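Local atomic coordinates of HD domain-containing protein (Aquifex aeolicus, PDB entry 2HEK), a protein that is of unknown function but binds zinc and GDP at separate sites and, as an HD-domain protein, may act as a dGTPase. Residues L39-V43 / I277-K281; V71-V77 / L150-I154; F222-I228 / I349-Y355. Residue numbers count along the deposited sequence, not the author numbering.

Contact 1: L39-V43 / I277-K281; sequences LAYLV and IFQRK. With GDP (guanosine-5'-diphosphate), chain G.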
loop_
_atom_site.group_PDB
_atom_site.type_symbol
_atom_site.label_atom_id
_atom_site.label_comp_id
_atom_site.label_asym_id
_atom_site.label_seq_id
_atom_site.Cartn_x
_atom_site.Cartn_y
_atom_site.Cartn_z
ATOM N N LEU A 39 -18.160 19.175 -8.709
ATOM C CA LEU A 39 -19.279 18.502 -8.033
ATOM C C LEU A 39 -19.130 16.997 -7.944
ATOM O O LEU A 39 -20.052 16.343 -7.506
ATOM C CB LEU A 39 -20.621 18.798 -8.763
ATOM C CG LEU A 39 -21.064 20.262 -8.763
ATOM C CD1 LEU A 39 -22.234 20.463 -9.727
ATOM C CD2 LEU A 39 -21.442 20.724 -7.356
ATOM N N ALA A 40 -17.994 16.431 -8.357
ATOM C CA ALA A 40 -17.854 14.991 -8.303
ATOM C C ALA A 40 -18.066 14.441 -6.883
ATOM O O ALA A 40 -18.398 13.272 -6.729
ATOM C CB ALA A 40 -16.470 14.555 -8.830
ATOM N N TYR A 41 -17.890 15.262 -5.847
ATOM C CA TYR A 41 -18.004 14.746 -4.465
ATOM C C TYR A 41 -19.450 14.340 -4.168
ATOM O O TYR A 41 -19.717 13.618 -3.198
ATOM C CB TYR A 41 -17.516 15.778 -3.439
ATOM C CG TYR A 41 -18.445 16.980 -3.329
ATOM C CD1 TYR A 41 -19.380 17.065 -2.311
ATOM C CD2 TYR A 41 -18.404 18.012 -4.251
ATOM C CE1 TYR A 41 -20.243 18.156 -2.201
ATOM C CE2 TYR A 41 -19.265 19.097 -4.157
ATOM C CZ TYR A 41 -20.186 19.152 -3.137
ATOM O OH TYR A 41 -21.038 20.229 -3.020
ATOM N N LEU A 42 -20.378 14.771 -5.029
ATOM C CA LEU A 42 -21.783 14.374 -4.873
ATOM C C LEU A 42 -21.999 12.917 -5.309
ATOM O O LEU A 42 -23.065 12.340 -5.066
ATOM C CB LEU A 42 -22.704 15.298 -5.682
ATOM C CG LEU A 42 -22.791 16.733 -5.140
ATOM C CD1 LEU A 42 -23.706 17.574 -6.081
ATOM C CD2 LEU A 42 -23.321 16.783 -3.683
ATOM N N VAL A 43 -20.994 12.328 -5.949
ATOM C CA VAL A 43 -21.042 10.929 -6.386
ATOM C C VAL A 43 -19.920 10.113 -5.683
ATOM O O VAL A 43 -20.152 8.983 -5.214
ATOM C CB VAL A 43 -20.836 10.836 -7.932
ATOM C CG1 VAL A 43 -20.790 9.373 -8.411
ATOM C CG2 VAL A 43 -21.920 11.589 -8.673
ATOM N N ILE A 277 -29.183 19.976 -8.733
ATOM C CA ILE A 277 -27.779 19.797 -8.364
ATOM C C ILE A 277 -27.621 19.289 -6.928
ATOM O O ILE A 277 -26.845 18.375 -6.694
ATOM C CB ILE A 277 -26.977 21.078 -8.514
ATOM C CG1 ILE A 277 -26.957 21.538 -9.978
ATOM C CG2 ILE A 277 -25.515 20.848 -7.998
ATOM C CD1 ILE A 277 -26.515 22.979 -10.164
ATOM N N PHE A 278 -28.364 19.882 -5.988
ATOM C CA PHE A 278 -28.126 19.634 -4.563
ATOM C C PHE A 278 -29.186 18.822 -3.823
ATOM O O PHE A 278 -28.928 18.345 -2.712
ATOM C CB PHE A 278 -27.866 20.956 -3.846
ATOM C CG PHE A 278 -26.535 21.556 -4.170
ATOM C CD1 PHE A 278 -26.451 22.801 -4.762
ATOM C CD2 PHE A 278 -25.348 20.849 -3.906
ATOM C CE1 PHE A 278 -25.222 23.362 -5.064
ATOM C CE2 PHE A 278 -24.125 21.385 -4.215
ATOM C CZ PHE A 278 -24.053 22.656 -4.793
ATOM N N GLN A 279 -30.355 18.629 -4.426
ATOM C CA GLN A 279 -31.409 17.837 -3.784
ATOM C C GLN A 279 -31.683 16.503 -4.459
ATOM O O GLN A 279 -32.790 15.986 -4.408
ATOM C CB GLN A 279 -32.727 18.601 -3.784
ATOM C CG GLN A 279 -32.794 19.770 -2.803
ATOM C CD GLN A 279 -34.212 20.276 -2.605
ATOM O OE1 GLN A 279 -35.161 19.739 -3.189
ATOM N NE2 GLN A 279 -34.591 21.277 -1.835
ATOM N N ARG A 280 -30.696 15.953 -5.148
ATOM C CA ARG A 280 -30.768 14.653 -5.846
ATOM C C ARG A 280 -31.927 14.526 -6.837
ATOM O O ARG A 280 -32.471 13.449 -7.012
ATOM C CB ARG A 280 -30.802 13.522 -4.810
ATOM C CG ARG A 280 -29.825 12.363 -5.108
ATOM C CD ARG A 280 -28.411 12.566 -4.573
ATOM N NE ARG A 280 -27.433 11.686 -5.204
ATOM C CZ ARG A 280 -26.148 11.985 -5.357
ATOM N NH1 ARG A 280 -25.682 13.147 -4.923
ATOM N NH2 ARG A 280 -25.332 11.122 -5.943
ATOM N N LYS A 281 -32.245 15.620 -7.517
ATOM C CA LYS A 281 -33.319 15.651 -8.517
ATOM C C LYS A 281 -32.729 15.849 -9.925
ATOM O O LYS A 281 -33.410 16.368 -10.804
ATOM C CB LYS A 281 -34.338 16.748 -8.192
ATOM C CG LYS A 281 -35.060 16.586 -6.864
ATOM C CD LYS A 281 -36.202 17.582 -6.730
ATOM C CE LYS A 281 -36.844 17.545 -5.353
ATOM N NZ LYS A 281 -37.321 18.892 -4.932
HETATM P PB GDP G . -28.713 6.895 -9.606
HETATM O O1B GDP G . -27.802 6.321 -10.683
HETATM O O2B GDP G . -30.109 7.168 -10.156
HETATM O O3B GDP G . -28.830 5.904 -8.449
HETATM O O3A GDP G . -28.121 8.311 -9.093
HETATM P PA GDP G . -27.974 8.771 -7.555
HETATM O O1A GDP G . -28.823 7.997 -6.583
HETATM O O2A GDP G . -28.284 10.241 -7.447
HETATM O "O5'" GDP G . -26.409 8.584 -7.179
HETATM C "C5'" GDP G . -25.518 7.682 -7.820
HETATM C "C4'" GDP G . -24.280 7.397 -6.960
HETATM O "O4'" GDP G . -23.905 8.459 -6.061
HETATM C "C3'" GDP G . -24.462 6.175 -6.099
HETATM O "O3'" GDP G . -23.257 5.390 -6.342
HETATM C "C2'" GDP G . -24.348 6.723 -4.709
HETATM O "O2'" GDP G . -23.705 5.723 -3.956
HETATM C "C1'" GDP G . -23.439 7.917 -4.832
HETATM N N9 GDP G . -23.705 8.975 -3.833
HETATM C C8 GDP G . -22.792 9.783 -3.269
HETATM N N7 GDP G . -23.370 10.679 -2.444
HETATM C C5 GDP G . -24.691 10.437 -2.473
HETATM C C6 GDP G . -25.881 11.004 -1.814
HETATM O O6 GDP G . -25.717 11.944 -1.049
HETATM N N1 GDP G . -27.103 10.530 -2.118
HETATM C C2 GDP G . -27.274 9.504 -2.978
HETATM N N2 GDP G . -28.554 9.062 -3.216
HETATM N N3 GDP G . -26.204 8.923 -3.618
HETATM C C4 GDP G . -24.929 9.341 -3.401
#

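Contact 2: V71-V77 / L150-I154; sequences VKEKELV and LSEII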
loop_
_atom_site.group_PDB
_atom_site.type_symbol
_atom_site.label_atom_id
_atom_site.label_comp_id
_atom_site.label_asym_id
_atom_site.label_seq_id
_atom_site.Cartn_x
_atom_site.Cartn_y
_atom_site.Cartn_z
ATOM N N VAL A 71 17.393 19.155 -16.281
ATOM C CA VAL A 71 16.930 20.385 -16.896
ATOM C C VAL A 71 17.640 21.569 -16.231
ATOM O O VAL A 71 17.709 21.652 -15.006
ATOM C CB VAL A 71 15.378 20.501 -16.769
ATOM C CG1 VAL A 71 14.903 21.929 -16.974
ATOM C CG2 VAL A 71 14.716 19.559 -17.760
ATOM N N LYS A 72 18.190 22.452 -17.063
ATOM C CA LYS A 72 18.917 23.645 -16.629
ATOM C C LYS A 72 17.988 24.606 -15.883
ATOM O O LYS A 72 18.250 25.002 -14.739
ATOM C CB LYS A 72 19.524 24.320 -17.880
ATOM C CG LYS A 72 20.536 25.429 -17.641
ATOM C CD LYS A 72 21.280 25.754 -18.959
ATOM C CE LYS A 72 22.019 27.105 -18.885
ATOM N NZ LYS A 72 22.886 27.394 -20.091
ATOM N N GLU A 73 16.882 24.950 -16.521
ATOM C CA GLU A 73 15.990 25.971 -15.990
ATOM C C GLU A 73 14.964 25.353 -15.047
ATOM O O GLU A 73 13.766 25.569 -15.208
ATOM C CB GLU A 73 15.261 26.687 -17.146
ATOM C CG GLU A 73 16.193 27.339 -18.223
ATOM C CD GLU A 73 15.412 28.329 -19.052
ATOM O OE1 GLU A 73 15.013 29.383 -18.498
ATOM O OE2 GLU A 73 15.122 28.035 -20.233
ATOM N N LYS A 74 15.429 24.564 -14.094
ATOM C CA LYS A 74 14.534 23.828 -13.184
ATOM C C LYS A 74 13.617 24.755 -12.377
ATOM O O LYS A 74 12.399 24.544 -12.319
ATOM C CB LYS A 74 15.362 22.918 -12.266
ATOM C CG LYS A 74 14.539 22.170 -11.170
ATOM C CD LYS A 74 15.368 21.080 -10.457
ATOM C CE LYS A 74 16.600 21.640 -9.751
ATOM N NZ LYS A 74 17.153 20.624 -8.782
ATOM N N GLU A 75 14.169 25.791 -11.761
ATOM C CA GLU A 75 13.325 26.613 -10.881
ATOM C C GLU A 75 12.200 27.263 -11.664
ATOM O O GLU A 75 11.060 27.338 -11.203
ATOM C CB GLU A 75 14.140 27.650 -10.098
ATOM C CG GLU A 75 13.262 28.553 -9.178
ATOM C CD GLU A 75 12.602 27.803 -7.996
ATOM O OE1 GLU A 75 12.849 26.573 -7.788
ATOM O OE2 GLU A 75 11.849 28.472 -7.264
ATOM N N LEU A 76 12.496 27.684 -12.888
ATOM C CA LEU A 76 11.496 28.432 -13.644
ATOM C C LEU A 76 10.343 27.510 -14.037
ATOM O O LEU A 76 9.184 27.909 -13.975
ATOM C CB LEU A 76 12.120 29.063 -14.901
ATOM C CG LEU A 76 11.111 29.818 -15.751
ATOM C CD1 LEU A 76 10.711 31.110 -15.021
ATOM C CD2 LEU A 76 11.687 30.114 -17.122
ATOM N N VAL A 77 10.671 26.287 -14.479
ATOM C CA VAL A 77 9.627 25.351 -14.903
ATOM C C VAL A 77 8.838 24.892 -13.666
ATOM O O VAL A 77 7.639 24.701 -13.766
ATOM C CB VAL A 77 10.171 24.179 -15.766
ATOM C CG1 VAL A 77 11.050 23.280 -14.977
ATOM C CG2 VAL A 77 9.019 23.323 -16.351
ATOM N N LEU A 150 10.231 22.754 -22.054
ATOM C CA LEU A 150 9.838 23.058 -20.695
ATOM C C LEU A 150 8.346 22.930 -20.560
ATOM O O LEU A 150 7.865 22.393 -19.555
ATOM C CB LEU A 150 10.331 24.473 -20.255
ATOM C CG LEU A 150 11.856 24.667 -20.163
ATOM C CD1 LEU A 150 12.204 26.053 -19.613
ATOM C CD2 LEU A 150 12.479 23.583 -19.256
ATOM N N SER A 151 7.613 23.393 -21.581
ATOM C CA SER A 151 6.162 23.320 -21.569
ATOM C C SER A 151 5.669 21.863 -21.593
ATOM O O SER A 151 4.686 21.537 -20.919
ATOM C CB SER A 151 5.583 24.069 -22.754
ATOM O OG SER A 151 4.191 24.174 -22.590
ATOM N N GLU A 152 6.371 21.001 -22.343
ATOM C CA GLU A 152 6.083 19.546 -22.400
ATOM C C GLU A 152 6.202 18.894 -21.018
ATOM O O GLU A 152 5.441 17.975 -20.692
ATOM C CB GLU A 152 7.052 18.823 -23.343
ATOM C CG GLU A 152 6.713 18.972 -24.807
ATOM C CD GLU A 152 7.690 18.247 -25.760
ATOM O OE1 GLU A 152 8.657 17.568 -25.330
ATOM O OE2 GLU A 152 7.490 18.403 -26.979
ATOM N N ILE A 153 7.163 19.367 -20.223
ATOM C CA ILE A 153 7.373 18.820 -18.887
ATOM C C ILE A 153 6.104 18.964 -18.025
ATOM O O ILE A 153 5.782 18.077 -17.239
ATOM C CB ILE A 153 8.627 19.416 -18.208
ATOM C CG1 ILE A 153 9.898 18.919 -18.929
ATOM C CG2 ILE A 153 8.642 19.115 -16.655
ATOM C CD1 ILE A 153 11.221 19.564 -18.423
ATOM N N ILE A 154 5.373 20.046 -18.220
ATOM C CA ILE A 154 4.158 20.321 -17.470
ATOM C C ILE A 154 2.868 19.842 -18.141
ATOM O O ILE A 154 2.041 19.209 -17.470
ATOM C CB ILE A 154 4.008 21.814 -17.130
ATOM C CG1 ILE A 154 5.162 22.284 -16.242
ATOM C CG2 ILE A 154 2.664 22.073 -16.365
ATOM C CD1 ILE A 154 5.268 23.805 -16.324
#

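Contact 3: F222-I228 / I349-Y355; sequences FHKVVRI and IKLYRIY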
loop_
_atom_site.group_PDB
_atom_site.type_symbol
_atom_site.label_atom_id
_atom_site.label_comp_id
_atom_site.label_asym_id
_atom_site.label_seq_id
_atom_site.Cartn_x
_atom_site.Cartn_y
_atom_site.Cartn_z
ATOM N N PHE A 222 -16.065 10.327 -16.694
ATOM C CA PHE A 222 -17.225 10.086 -17.584
ATOM C C PHE A 222 -18.353 9.373 -16.867
ATOM O O PHE A 222 -19.247 8.826 -17.514
ATOM C CB PHE A 222 -16.809 9.312 -18.843
ATOM C CG PHE A 222 -15.919 10.088 -19.754
ATOM C CD1 PHE A 222 -15.142 9.418 -20.714
ATOM C CD2 PHE A 222 -15.810 11.483 -19.642
ATOM C CE1 PHE A 222 -14.290 10.141 -21.595
ATOM C CE2 PHE A 222 -14.964 12.228 -20.509
ATOM C CZ PHE A 222 -14.205 11.539 -21.501
ATOM N N HIS A 223 -18.322 9.368 -15.530
ATOM C CA HIS A 223 -19.366 8.715 -14.757
ATOM C C HIS A 223 -20.689 9.417 -15.158
ATOM O O HIS A 223 -20.749 10.633 -15.244
ATOM C CB HIS A 223 -19.091 8.882 -13.249
ATOM C CG HIS A 223 -20.020 8.117 -12.373
ATOM N ND1 HIS A 223 -21.320 8.514 -12.147
ATOM C CD2 HIS A 223 -19.834 6.984 -11.640
ATOM C CE1 HIS A 223 -21.897 7.665 -11.318
ATOM N NE2 HIS A 223 -21.009 6.746 -10.969
ATOM N N LYS A 224 -21.735 8.640 -15.388
ATOM C CA LYS A 224 -22.947 9.195 -16.000
ATOM C C LYS A 224 -23.576 10.261 -15.106
ATOM O O LYS A 224 -24.099 11.246 -15.610
ATOM C CB LYS A 224 -23.944 8.086 -16.291
ATOM C CG LYS A 224 -24.499 7.402 -15.071
ATOM C CD LYS A 224 -25.119 6.035 -15.427
ATOM C CE LYS A 224 -25.970 5.544 -14.268
ATOM N NZ LYS A 224 -26.362 4.113 -14.436
ATOM N N VAL A 225 -23.514 10.061 -13.780
ATOM C CA VAL A 225 -24.061 11.048 -12.832
ATOM C C VAL A 225 -23.148 12.255 -12.701
ATOM O O VAL A 225 -23.646 13.368 -12.661
ATOM C CB VAL A 225 -24.394 10.431 -11.439
ATOM C CG1 VAL A 225 -25.026 11.461 -10.496
ATOM C CG2 VAL A 225 -25.282 9.221 -11.614
ATOM N N VAL A 226 -21.821 12.044 -12.650
ATOM C CA VAL A 226 -20.876 13.156 -12.680
ATOM C C VAL A 226 -21.174 14.070 -13.901
ATOM O O VAL A 226 -21.214 15.296 -13.771
ATOM C CB VAL A 226 -19.398 12.664 -12.705
ATOM C CG1 VAL A 226 -18.452 13.830 -13.005
ATOM C CG2 VAL A 226 -19.038 11.995 -11.339
ATOM N N ARG A 227 -21.419 13.459 -15.065
ATOM C CA ARG A 227 -21.660 14.233 -16.286
ATOM C C ARG A 227 -22.976 15.038 -16.222
ATOM O O ARG A 227 -22.971 16.238 -16.542
ATOM C CB ARG A 227 -21.597 13.350 -17.533
ATOM C CG ARG A 227 -20.147 12.825 -17.898
ATOM C CD ARG A 227 -19.168 13.934 -18.351
ATOM N NE ARG A 227 -19.750 14.783 -19.387
ATOM C CZ ARG A 227 -19.892 16.115 -19.311
ATOM N NH1 ARG A 227 -19.444 16.806 -18.262
ATOM N NH2 ARG A 227 -20.475 16.778 -20.313
ATOM N N ILE A 228 -24.060 14.428 -15.755
ATOM C CA ILE A 228 -25.368 15.172 -15.675
ATOM C C ILE A 228 -25.345 16.321 -14.645
ATOM O O ILE A 228 -25.887 17.419 -14.885
ATOM C CB ILE A 228 -26.633 14.231 -15.527
ATOM C CG1 ILE A 228 -27.960 15.016 -15.670
ATOM C CG2 ILE A 228 -26.635 13.417 -14.216
ATOM C CD1 ILE A 228 -28.157 15.653 -17.080
ATOM N N ILE A 349 -12.525 5.792 -25.999
ATOM C CA ILE A 349 -13.746 5.659 -25.224
ATOM C C ILE A 349 -14.842 6.402 -25.990
ATOM O O ILE A 349 -14.669 7.565 -26.339
ATOM C CB ILE A 349 -13.552 6.261 -23.791
ATOM C CG1 ILE A 349 -12.485 5.463 -23.019
ATOM C CG2 ILE A 349 -14.912 6.384 -23.024
ATOM C CD1 ILE A 349 -11.793 6.288 -21.856
ATOM N N LYS A 350 -15.970 5.748 -26.220
ATOM C CA LYS A 350 -17.119 6.393 -26.901
ATOM C C LYS A 350 -18.356 6.102 -26.103
ATOM O O LYS A 350 -18.751 4.947 -25.999
ATOM C CB LYS A 350 -17.294 5.814 -28.313
ATOM C CG LYS A 350 -16.257 6.288 -29.326
ATOM C CD LYS A 350 -16.244 5.393 -30.578
ATOM C CE LYS A 350 -17.331 5.764 -31.580
ATOM N NZ LYS A 350 -16.991 7.040 -32.302
ATOM N N LEU A 351 -18.984 7.128 -25.530
ATOM C CA LEU A 351 -20.167 6.905 -24.724
ATOM C C LEU A 351 -21.209 7.932 -25.081
ATOM O O LEU A 351 -20.889 9.128 -25.226
ATOM C CB LEU A 351 -19.838 6.999 -23.211
ATOM C CG LEU A 351 -18.975 5.892 -22.568
ATOM C CD1 LEU A 351 -18.286 6.427 -21.297
ATOM C CD2 LEU A 351 -19.801 4.663 -22.225
ATOM N N TYR A 352 -22.457 7.486 -25.195
ATOM C CA TYR A 352 -23.551 8.406 -25.535
ATOM C C TYR A 352 -24.600 8.241 -24.487
ATOM O O TYR A 352 -24.996 7.136 -24.178
ATOM C CB TYR A 352 -24.117 8.095 -26.946
ATOM C CG TYR A 352 -22.997 7.937 -27.927
ATOM C CD1 TYR A 352 -22.515 6.676 -28.245
ATOM C CD2 TYR A 352 -22.363 9.053 -28.454
ATOM C CE1 TYR A 352 -21.448 6.530 -29.118
ATOM C CE2 TYR A 352 -21.284 8.920 -29.284
ATOM C CZ TYR A 352 -20.857 7.648 -29.627
ATOM O OH TYR A 352 -19.784 7.513 -30.457
ATOM N N ARG A 353 -25.024 9.343 -23.895
ATOM C CA ARG A 353 -25.979 9.253 -22.810
ATOM C C ARG A 353 -27.213 10.072 -23.116
ATOM O O ARG A 353 -27.112 11.149 -23.689
ATOM C CB ARG A 353 -25.363 9.729 -21.469
ATOM C CG ARG A 353 -24.683 8.588 -20.694
ATOM C CD ARG A 353 -23.337 8.235 -21.269
ATOM N NE ARG A 353 -22.633 7.313 -20.357
ATOM C CZ ARG A 353 -21.682 7.679 -19.490
ATOM N NH1 ARG A 353 -21.271 8.956 -19.424
ATOM N NH2 ARG A 353 -21.116 6.746 -18.708
ATOM N N ILE A 354 -28.360 9.570 -22.695
ATOM C CA ILE A 354 -29.596 10.387 -22.729
ATOM C C ILE A 354 -30.151 10.440 -21.318
ATOM O O ILE A 354 -30.290 9.417 -20.649
ATOM C CB ILE A 354 -30.685 9.828 -23.705
ATOM C CG1 ILE A 354 -30.140 9.745 -25.132
ATOM C CG2 ILE A 354 -31.943 10.725 -23.704
ATOM C CD1 ILE A 354 -31.082 9.014 -26.128
ATOM N N TYR A 355 -30.454 11.642 -20.872
ATOM C CA TYR A 355 -30.984 11.855 -19.535
ATOM C C TYR A 355 -32.367 12.490 -19.650
ATOM O O TYR A 355 -32.568 13.349 -20.511
ATOM C CB TYR A 355 -30.099 12.875 -18.815
ATOM C CG TYR A 355 -28.651 12.437 -18.630
ATOM C CD1 TYR A 355 -27.670 12.873 -19.500
ATOM C CD2 TYR A 355 -28.278 11.597 -17.562
ATOM C CE1 TYR A 355 -26.307 12.501 -19.330
ATOM C CE2 TYR A 355 -26.926 11.227 -17.375
ATOM C CZ TYR A 355 -25.959 11.679 -18.275
ATOM O OH TYR A 355 -24.626 11.334 -18.135
#

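Contact 1: L39-V43 / I277-K281
Leu-42 is the main bump. Its side chain, in the mt rotamer, enters a hollow at the end of helix 271-278. There CD1 lies 3.3 Å from Ile-277 O, 4.2 Å from Ile-277 CG2 and 4.3 Å from Phe-278 CD2. Leu-39 fills the space next to it: its CD1 sits 3.7 Å from Ile-277 CG2 and its CD2 4.1 Å from Phe-278 CZ. A short 3-10 turn, with Leu-42 N bonded to Leu-39 O, turns the CA-to-CB bonds of both leucines toward 277-281. Tyr-41 reaches the edge of the Phe-278 ring, with OH 3.5 Å from CE2; that hydroxyl is hydrogen-bonded to Tyr-33 of the second subunit. Leu-42, Val-43 and Arg-280 form part of a GDP pocket at a subunit interface. The loop before helix 51-69 meets the HD-associated region here. Past the helix end, the backbone turns at Arg-280 and its guanidinium meets the loop edge-on. Its NH1 and NH2 both donate to Leu-42 O, each at 2.7 Å. NH2 also bonds GDP O5' at 3.0 Å, and NE makes a weak bond to GDP O2A at 2.8 Å. One guanidinium face lies against GDP C2. Lys-3, Asp-24 and Gln-29 of the second subunit also hold the nucleotide.

Contact 2: V71-V77 / L150-I154
Leu-150 is the central side chain. Its mt rotamer extends it from helix 145-155 toward the start of helix 74-82. CD2 lies 3.7 Å from Val-71 CG1 and 4.2 Å from Val-77 CB, so the leucine sits between the two valines. Val-71 is t and splits its methyls: CG1 meets Leu-150, and CG2 meets CD1 of Ile-153 at 3.6 Å. With chi1 in p, Val-77 directs CG2 at helix 145-155, where it lies 3.5 Å from Leu-150 O, 3.8 Å from Ile-154 CD1 and 4.2 Å from Ile-153 CG2. Both isoleucines are mt and point their CD1 ends at the other segment; Ile-154 CD1 also lies 3.6 Å from Val-77 O. Glu-73, the N-cap residue of helix 74-82, is the centre of an inverse gamma turn. Its m, t side chain brings OE2 to 3.6 Å from Leu-150 CD1, and its carboxylate forms a salt bridge with Arg-133. Both segments belong to the helical HD domain. Ile-154 also packs on His-84, and its side chain is about 4 Å from that of the zinc ligand Asp-161. The contact is mainly apolar packing and has no mutual hydrogen bond, so it depends on close fit and burial, not on directional bonds.

Contact 3: F222-I228 / I349-Y355
Two side chains of strand 349-356 bind backbone carbonyls at and just before the start of helix 224-240. Arg-353 donates to Phe-222 O from NH1 at 2.8 Å and from NH2 at 3.0 Å. Tyr-355 OH donates to Lys-224 O at 2.6 Å. That carbonyl also accepts from Ile-228 N at 3.2 Å within the helix. The third nitrogen of Arg-353, NE, bonds Ser-288 of the adjacent strand. The helix start has its own cap: His-223 is the N-cap residue, and its ND1 accepts from Val-225 N at 3.1 Å. Around these bonds the packing is close. Lys-224 CA lies over one face of the Arg-353 guanidinium, 3.8 Å from NH1. Ile-228 CB sits over the face of the Tyr-355 ring, 3.7 Å from the centroid, in a CH-pi contact. Arg-227 CB is 3.7 Å from Tyr-355 OH, while its guanidinium forms a salt bridge with Asp-314. At the other end, Phe-222 CD1 touches Ile-349 CG2 at 3.8 Å, and Phe-222 CB lies 4.1 Å from Leu-351 CD1. The CA-to-CB bonds of Ile-349, Leu-351, Arg-353 and Tyr-355 point toward 222-228. The strand is the middle one of an antiparallel three-stranded sheet; the axes of 349-355 and 224-228 cross at -63°, 10.3 Å apart at closest approach. Ile-354 takes the other side, packing on helix 292-305. Val-225, pointing away from the strand, lines a GDP pocket. The chemistry implies directional anchoring: buried strand side chains fix the backbone at the helical junction, and apolar contacts fill in around them.

How the contacts relate
Along the chain, 39-43 comes first and waits longest for its partner. Contact 2 closes within that span: 71-77 meets 150-154 and completes a loop wholly inside the HD domain. Next, 222-228 opens contact 3. Contact 1 closes at 277-281, before 349-355 closes contact 3, so these two loops cross. Contacts 1 and 3 are neighbours, with centres about 15 Å apart, and touch where Val-43 packs on His-223 and Val-225. Together they tie the loop before helix 51-69, helix 224-240, the end of helix 271-278 and the three-stranded sheet; the loop, helix 224-240 and Arg-280 contribute to one GDP pocket. Contact 2 lies across the chain's centre, near the zinc.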